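Local coordinates for CRISPR-associated protein CasA/Cse1 (Thermus thermophilus, PDB 4AN8) that serves as a subunit of the Cascade ribonucleoprotein complex of CRISPR adaptive immunity and takes part in the selection of foreign DNA, at residues Phe102-Pro107 / Val252-Glu257; Glu16-Val21 / Ala157-Leu162. All blocks are in the same frame, centred on the assembly; numbering follows the deposited sequence.

Contact 1: residues Phe102-Pro107 / Val252-Glu257; sequences FFLFHP and VRLLDE
Phe105 meets Asp256 and Leu254 because its CG lies anti to the carbonyl carbon (chi1 -52°), which sends the ring across to strand 250-256. Asp256 rests its CB on the ring. Its CG is anti to the backbone N (chi1 -179°), which puts the carboxylate over the same face but farther from the ring plane than CB. The CB contact is CH-pi: Asp256 CB stands 4.0 Å from the centroid of the Phe105 ring, 22° off the ring normal. Leu104 CG lies over the opposite face of the same ring, near its rim. The ring is thus held between a neighbour in its own chain segment and one across the contact. Phe105 CE1 also approaches the backbone at the ring edge, 3.6 Å from Leu254 O. Beside the ring, a methyl pair extends the apolar patch, with Leu104 CD1 3.8 Å from Leu254 CD1. The carboxylate of Asp256 is bonded elsewhere: OD1 accepts from Gly258 N and pairs with Tyr154 OH, and OD2 forms a salt bridge with Lys10. Leu104 and Phe105 both face Lys10 in a classic beta bulge, and the chain turns a corner at Leu104. Leu104 packs on Phe11 of strand 10-12, and strand 261-273 adds Val261 against Phe105. From helix 154-167, Tyr154 touches Leu104 and Ala157 touches Leu254.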
loop_
_atom_site.group_PDB
_atom_site.type_symbol
_atom_site.label_atom_id
_atom_site.label_comp_id
_atom_site.label_asym_id
_atom_site.label_seq_id
_atom_site.Cartn_x
_atom_site.Cartn_y
_atom_site.Cartn_z
ATOM N N PHE A 102 -24.232 9.261 -1.168
ATOM C CA PHE A 102 -23.559 8.031 -1.592
ATOM C C PHE A 102 -24.093 7.444 -2.874
ATOM O O PHE A 102 -23.785 6.305 -3.216
ATOM C CB PHE A 102 -23.608 6.976 -0.488
ATOM C CG PHE A 102 -22.557 7.158 0.570
ATOM C CD1 PHE A 102 -22.789 7.988 1.652
ATOM C CD2 PHE A 102 -21.317 6.518 0.456
ATOM C CE1 PHE A 102 -21.837 8.145 2.623
ATOM C CE2 PHE A 102 -20.345 6.674 1.412
ATOM C CZ PHE A 102 -20.601 7.480 2.508
ATOM N N PHE A 103 -24.891 8.220 -3.594
ATOM C CA PHE A 103 -25.302 7.811 -4.934
ATOM C C PHE A 103 -24.169 8.055 -5.923
ATOM O O PHE A 103 -23.549 9.128 -5.947
ATOM C CB PHE A 103 -26.575 8.537 -5.401
ATOM C CG PHE A 103 -27.840 8.096 -4.699
ATOM C CD1 PHE A 103 -28.558 7.012 -5.154
ATOM C CD2 PHE A 103 -28.326 8.799 -3.600
ATOM C CE1 PHE A 103 -29.736 6.609 -4.523
ATOM C CE2 PHE A 103 -29.511 8.396 -2.961
ATOM C CZ PHE A 103 -30.208 7.306 -3.434
ATOM N N LEU A 104 -23.910 7.039 -6.744
ATOM C CA LEU A 104 -22.891 7.129 -7.777
ATOM C C LEU A 104 -23.300 8.136 -8.860
ATOM O O LEU A 104 -22.450 8.811 -9.434
ATOM C CB LEU A 104 -22.659 5.750 -8.402
ATOM C CG LEU A 104 -21.429 5.625 -9.297
ATOM C CD1 LEU A 104 -20.133 6.030 -8.514
ATOM C CD2 LEU A 104 -21.327 4.235 -9.935
ATOM N N PHE A 105 -24.596 8.199 -9.160
ATOM C CA PHE A 105 -25.160 9.201 -10.087
ATOM C C PHE A 105 -26.229 10.010 -9.350
ATOM O O PHE A 105 -27.106 9.450 -8.674
ATOM C CB PHE A 105 -25.769 8.547 -11.335
ATOM C CG PHE A 105 -24.838 7.604 -12.030
ATOM C CD1 PHE A 105 -23.939 8.068 -12.976
ATOM C CD2 PHE A 105 -24.853 6.247 -11.720
ATOM C CE1 PHE A 105 -23.057 7.191 -13.616
ATOM C CE2 PHE A 105 -23.978 5.339 -12.361
ATOM C CZ PHE A 105 -23.073 5.807 -13.295
ATOM N N HIS A 106 -26.135 11.330 -9.467
ATOM C CA HIS A 106 -26.954 12.226 -8.673
ATOM C C HIS A 106 -26.922 13.597 -9.316
ATOM O O HIS A 106 -25.864 14.055 -9.742
ATOM C CB HIS A 106 -26.403 12.298 -7.256
ATOM C CG HIS A 106 -27.368 12.850 -6.263
ATOM N ND1 HIS A 106 -27.556 14.204 -6.079
ATOM C CD2 HIS A 106 -28.215 12.231 -5.404
ATOM C CE1 HIS A 106 -28.469 14.396 -5.142
ATOM N NE2 HIS A 106 -28.886 13.214 -4.718
ATOM N N PRO A 107 -28.076 14.269 -9.389
ATOM C CA PRO A 107 -28.074 15.568 -10.083
ATOM C C PRO A 107 -27.308 16.659 -9.329
ATOM O O PRO A 107 -26.868 17.601 -9.972
ATOM C CB PRO A 107 -29.563 15.921 -10.177
ATOM C CG PRO A 107 -30.192 15.199 -9.038
ATOM C CD PRO A 107 -29.404 13.919 -8.854
ATOM N N VAL A 252 -14.180 14.392 -11.455
ATOM C CA VAL A 252 -14.673 13.316 -12.297
ATOM C C VAL A 252 -16.175 13.372 -12.287
ATOM O O VAL A 252 -16.789 13.666 -11.252
ATOM C CB VAL A 252 -14.248 11.922 -11.766
ATOM C CG1 VAL A 252 -14.910 10.820 -12.594
ATOM C CG2 VAL A 252 -12.725 11.772 -11.767
ATOM N N ARG A 253 -16.780 13.105 -13.438
ATOM C CA ARG A 253 -18.210 12.843 -13.474
ATOM C C ARG A 253 -18.526 11.692 -14.415
ATOM O O ARG A 253 -18.565 11.878 -15.647
ATOM C CB ARG A 253 -19.013 14.066 -13.903
ATOM C CG ARG A 253 -20.354 14.098 -13.222
ATOM C CD ARG A 253 -21.508 14.152 -14.189
ATOM N NE ARG A 253 -21.475 15.336 -15.037
ATOM C CZ ARG A 253 -22.366 15.587 -15.992
ATOM N NH1 ARG A 253 -23.364 14.739 -16.210
ATOM N NH2 ARG A 253 -22.264 16.683 -16.725
ATOM N N LEU A 254 -18.755 10.518 -13.834
ATOM C CA LEU A 254 -19.111 9.343 -14.625
ATOM C C LEU A 254 -20.409 9.615 -15.370
ATOM O O LEU A 254 -21.347 10.160 -14.806
ATOM C CB LEU A 254 -19.295 8.136 -13.722
ATOM C CG LEU A 254 -18.112 7.866 -12.814
ATOM C CD1 LEU A 254 -18.471 6.748 -11.844
ATOM C CD2 LEU A 254 -16.830 7.539 -13.616
ATOM N N LEU A 255 -20.448 9.229 -16.637
ATOM C CA LEU A 255 -21.644 9.386 -17.449
ATOM C C LEU A 255 -22.407 8.042 -17.559
ATOM O O LEU A 255 -21.843 7.020 -17.957
ATOM C CB LEU A 255 -21.260 9.921 -18.843
ATOM C CG LEU A 255 -20.389 11.195 -18.867
ATOM C CD1 LEU A 255 -20.178 11.733 -20.309
ATOM C CD2 LEU A 255 -20.985 12.273 -17.964
ATOM N N ASP A 256 -23.689 8.059 -17.213
ATOM C CA ASP A 256 -24.501 6.854 -17.192
ATOM C C ASP A 256 -25.010 6.517 -18.600
ATOM O O ASP A 256 -25.784 7.280 -19.192
ATOM C CB ASP A 256 -25.665 7.067 -16.211
ATOM C CG ASP A 256 -26.585 5.853 -16.089
ATOM O OD1 ASP A 256 -26.282 4.779 -16.669
ATOM O OD2 ASP A 256 -27.619 5.987 -15.381
ATOM N N GLU A 257 -24.562 5.379 -19.130
ATOM C CA GLU A 257 -25.027 4.867 -20.426
ATOM C C GLU A 257 -26.430 4.276 -20.353
ATOM O O GLU A 257 -27.013 3.948 -21.370
ATOM C CB GLU A 257 -24.096 3.770 -20.938
ATOM C CG GLU A 257 -22.679 4.203 -21.177
ATOM C CD GLU A 257 -22.555 5.178 -22.332
ATOM O OE1 GLU A 257 -22.558 4.708 -23.486
ATOM O OE2 GLU A 257 -22.443 6.407 -22.088
#

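Contact 2: residues Glu16-Val21 / Ala157-Leu162; sequences EPWIPV and AARALL
The backbone O of Trp18 takes a hydrogen bond from NH1 of Arg159, whose side chain reaches out from helix 154-167. Arg159 NH1 is modelled 2.5 Å from Trp18 O, with an angle of 147° at the hydrogen, but the exact length is doubtful. Trp18 O lies close to the guanidinium plane, at its edge, whereas the donor is tilted 29° from the carbonyl plane. Arg159 bends at chi3 (-62°), and this brings NH1 round to Trp18 O. Pro20 CG sits over one guanidinium face, and Pro20 CD is 4.1 Å from Arg159 CD. Glu29 and Glu52 are weak, long ion-pair partners of the arginine and may help to balance its buried charge.

The Trp18 indole turns its six-membered ring to the helix. Trp18 CE3 is 3.8 Å from Ala158 CB and equally close to Arg159 CG, which lies at the ring edge. Further round the edge, Trp18 CH2 meets Leu162 CD1 at 3.7 Å, near the ring plane. Ala158 and Leu162 are one helical turn apart, so the six-membered ring as a whole spans a turn of helix 154-167. Ile19 CG1 lies over the centre of one indole face, and Trp18 NE1 is hydrogen-bonded to Leu13 O. Helix 50-67 adds Leu56 and Leu59 to the packing. Trp18 and Ile19 both face Val30, the pattern of a classic beta bulge, here at the start of strand 19-23 where a small antiparallel sheet packs on helix 154-167.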
loop_
_atom_site.group_PDB
_atom_site.type_symbol
_atom_site.label_atom_id
_atom_site.label_comp_id
_atom_site.label_asym_id
_atom_site.label_seq_id
_atom_site.Cartn_x
_atom_site.Cartn_y
_atom_site.Cartn_z
ATOM N N GLU A 16 -25.967 -1.086 -2.632
ATOM C CA GLU A 16 -25.768 -1.914 -3.818
ATOM C C GLU A 16 -24.498 -2.762 -3.751
ATOM O O GLU A 16 -23.521 -2.411 -3.082
ATOM C CB GLU A 16 -25.766 -1.050 -5.083
ATOM C CG GLU A 16 -27.005 -0.189 -5.241
ATOM C CD GLU A 16 -28.252 -0.988 -5.606
ATOM O OE1 GLU A 16 -28.131 -2.161 -6.026
ATOM O OE2 GLU A 16 -29.362 -0.433 -5.478
ATOM N N PRO A 17 -24.508 -3.897 -4.443
ATOM C CA PRO A 17 -23.319 -4.754 -4.396
ATOM C C PRO A 17 -22.184 -4.198 -5.243
ATOM O O PRO A 17 -22.349 -4.082 -6.437
ATOM C CB PRO A 17 -23.820 -6.092 -4.971
ATOM C CG PRO A 17 -25.129 -5.776 -5.687
ATOM C CD PRO A 17 -25.696 -4.563 -5.017
ATOM N N TRP A 18 -21.055 -3.844 -4.644
ATOM C CA TRP A 18 -19.922 -3.345 -5.428
ATOM C C TRP A 18 -18.588 -3.660 -4.768
ATOM O O TRP A 18 -17.548 -3.549 -5.402
ATOM C CB TRP A 18 -20.050 -1.831 -5.696
ATOM C CG TRP A 18 -19.958 -0.978 -4.482
ATOM C CD1 TRP A 18 -20.899 -0.834 -3.510
ATOM C CD2 TRP A 18 -18.861 -0.125 -4.117
ATOM N NE1 TRP A 18 -20.447 0.038 -2.543
ATOM C CE2 TRP A 18 -19.200 0.490 -2.900
ATOM C CE3 TRP A 18 -17.618 0.170 -4.704
ATOM C CZ2 TRP A 18 -18.349 1.387 -2.259
ATOM C CZ3 TRP A 18 -16.774 1.058 -4.069
ATOM C CH2 TRP A 18 -17.137 1.653 -2.859
ATOM N N ILE A 19 -18.630 -4.055 -3.495
ATOM C CA ILE A 19 -17.431 -4.387 -2.727
ATOM C C ILE A 19 -17.222 -5.908 -2.750
ATOM O O ILE A 19 -18.025 -6.668 -2.190
ATOM C CB ILE A 19 -17.561 -3.903 -1.259
ATOM C CG1 ILE A 19 -17.843 -2.398 -1.198
ATOM C CG2 ILE A 19 -16.315 -4.245 -0.441
ATOM C CD1 ILE A 19 -18.159 -1.903 0.193
ATOM N N PRO A 20 -16.150 -6.367 -3.413
ATOM C CA PRO A 20 -15.928 -7.813 -3.512
ATOM C C PRO A 20 -15.340 -8.397 -2.230
ATOM O O PRO A 20 -14.196 -8.069 -1.886
ATOM C CB PRO A 20 -14.913 -7.943 -4.657
ATOM C CG PRO A 20 -14.459 -6.527 -4.975
ATOM C CD PRO A 20 -15.026 -5.597 -3.955
ATOM N N VAL A 21 -16.092 -9.260 -1.547
ATOM C CA VAL A 21 -15.593 -9.894 -0.329
ATOM C C VAL A 21 -15.665 -11.425 -0.412
ATOM O O VAL A 21 -16.564 -11.981 -1.037
ATOM C CB VAL A 21 -16.400 -9.424 0.930
ATOM C CG1 VAL A 21 -16.127 -7.955 1.259
ATOM C CG2 VAL A 21 -17.888 -9.643 0.701
ATOM N N ALA A 157 -17.125 0.924 -12.189
ATOM C CA ALA A 157 -16.847 2.359 -12.289
ATOM C C ALA A 157 -16.646 2.954 -10.902
ATOM O O ALA A 157 -15.777 3.780 -10.691
ATOM C CB ALA A 157 -17.953 3.102 -13.043
ATOM N N ALA A 158 -17.448 2.524 -9.949
ATOM C CA ALA A 158 -17.278 2.989 -8.571
ATOM C C ALA A 158 -15.874 2.658 -8.064
ATOM O O ALA A 158 -15.173 3.529 -7.531
ATOM C CB ALA A 158 -18.332 2.378 -7.680
ATOM N N ARG A 159 -15.444 1.408 -8.275
ATOM C CA ARG A 159 -14.114 1.015 -7.821
ATOM C C ARG A 159 -12.973 1.754 -8.535
ATOM O O ARG A 159 -11.999 2.135 -7.909
ATOM C CB ARG A 159 -13.923 -0.504 -7.871
ATOM C CG ARG A 159 -14.907 -1.236 -6.942
ATOM C CD ARG A 159 -14.559 -2.691 -6.760
ATOM N NE ARG A 159 -14.597 -3.442 -8.010
ATOM C CZ ARG A 159 -15.642 -4.154 -8.436
ATOM N NH1 ARG A 159 -16.751 -4.201 -7.720
ATOM N NH2 ARG A 159 -15.575 -4.814 -9.587
ATOM N N ALA A 160 -13.099 1.950 -9.840
ATOM C CA ALA A 160 -12.083 2.656 -10.591
ATOM C C ALA A 160 -12.019 4.124 -10.120
ATOM O O ALA A 160 -10.945 4.697 -9.987
ATOM C CB ALA A 160 -12.404 2.584 -12.061
ATOM N N LEU A 161 -13.178 4.720 -9.852
ATOM C CA LEU A 161 -13.215 6.078 -9.312
ATOM C C LEU A 161 -12.381 6.164 -8.039
ATOM O O LEU A 161 -11.526 7.025 -7.899
ATOM C CB LEU A 161 -14.652 6.499 -9.030
ATOM C CG LEU A 161 -14.852 7.845 -8.318
ATOM C CD1 LEU A 161 -14.186 9.001 -9.083
ATOM C CD2 LEU A 161 -16.358 8.112 -8.077
ATOM N N LEU A 162 -12.640 5.255 -7.111
ATOM C CA LEU A 162 -12.008 5.278 -5.809
ATOM C C LEU A 162 -10.517 5.087 -5.959
ATOM O O LEU A 162 -9.738 5.757 -5.320
ATOM C CB LEU A 162 -12.537 4.149 -4.944
ATOM C CG LEU A 162 -13.625 4.462 -3.944
ATOM C CD1 LEU A 162 -13.747 3.215 -3.032
ATOM C CD2 LEU A 162 -13.264 5.701 -3.121
#

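In the fold
From the N terminus the segments come in the order 16-21, 102-107, 157-162 and 252-257. Contact 2 closes the loop from the first to the third, and contact 1 the loop from the second to the fourth. The two closures therefore cross rather than nest. Their centres are about 13 Å apart. Contact 2 joins helix 154-167 to the sheet of strand 19-23. Contact 1 joins the loop after helix 88-98 to strand 250-256. The helix segment of contact 2 also packs against contact 1: Leu254 packs on Ala157, Val252 on Leu161 and Leu104 on Ala158. Helix 154-167 thus packs on the sheet through contact 2 and touches both segments of contact 1.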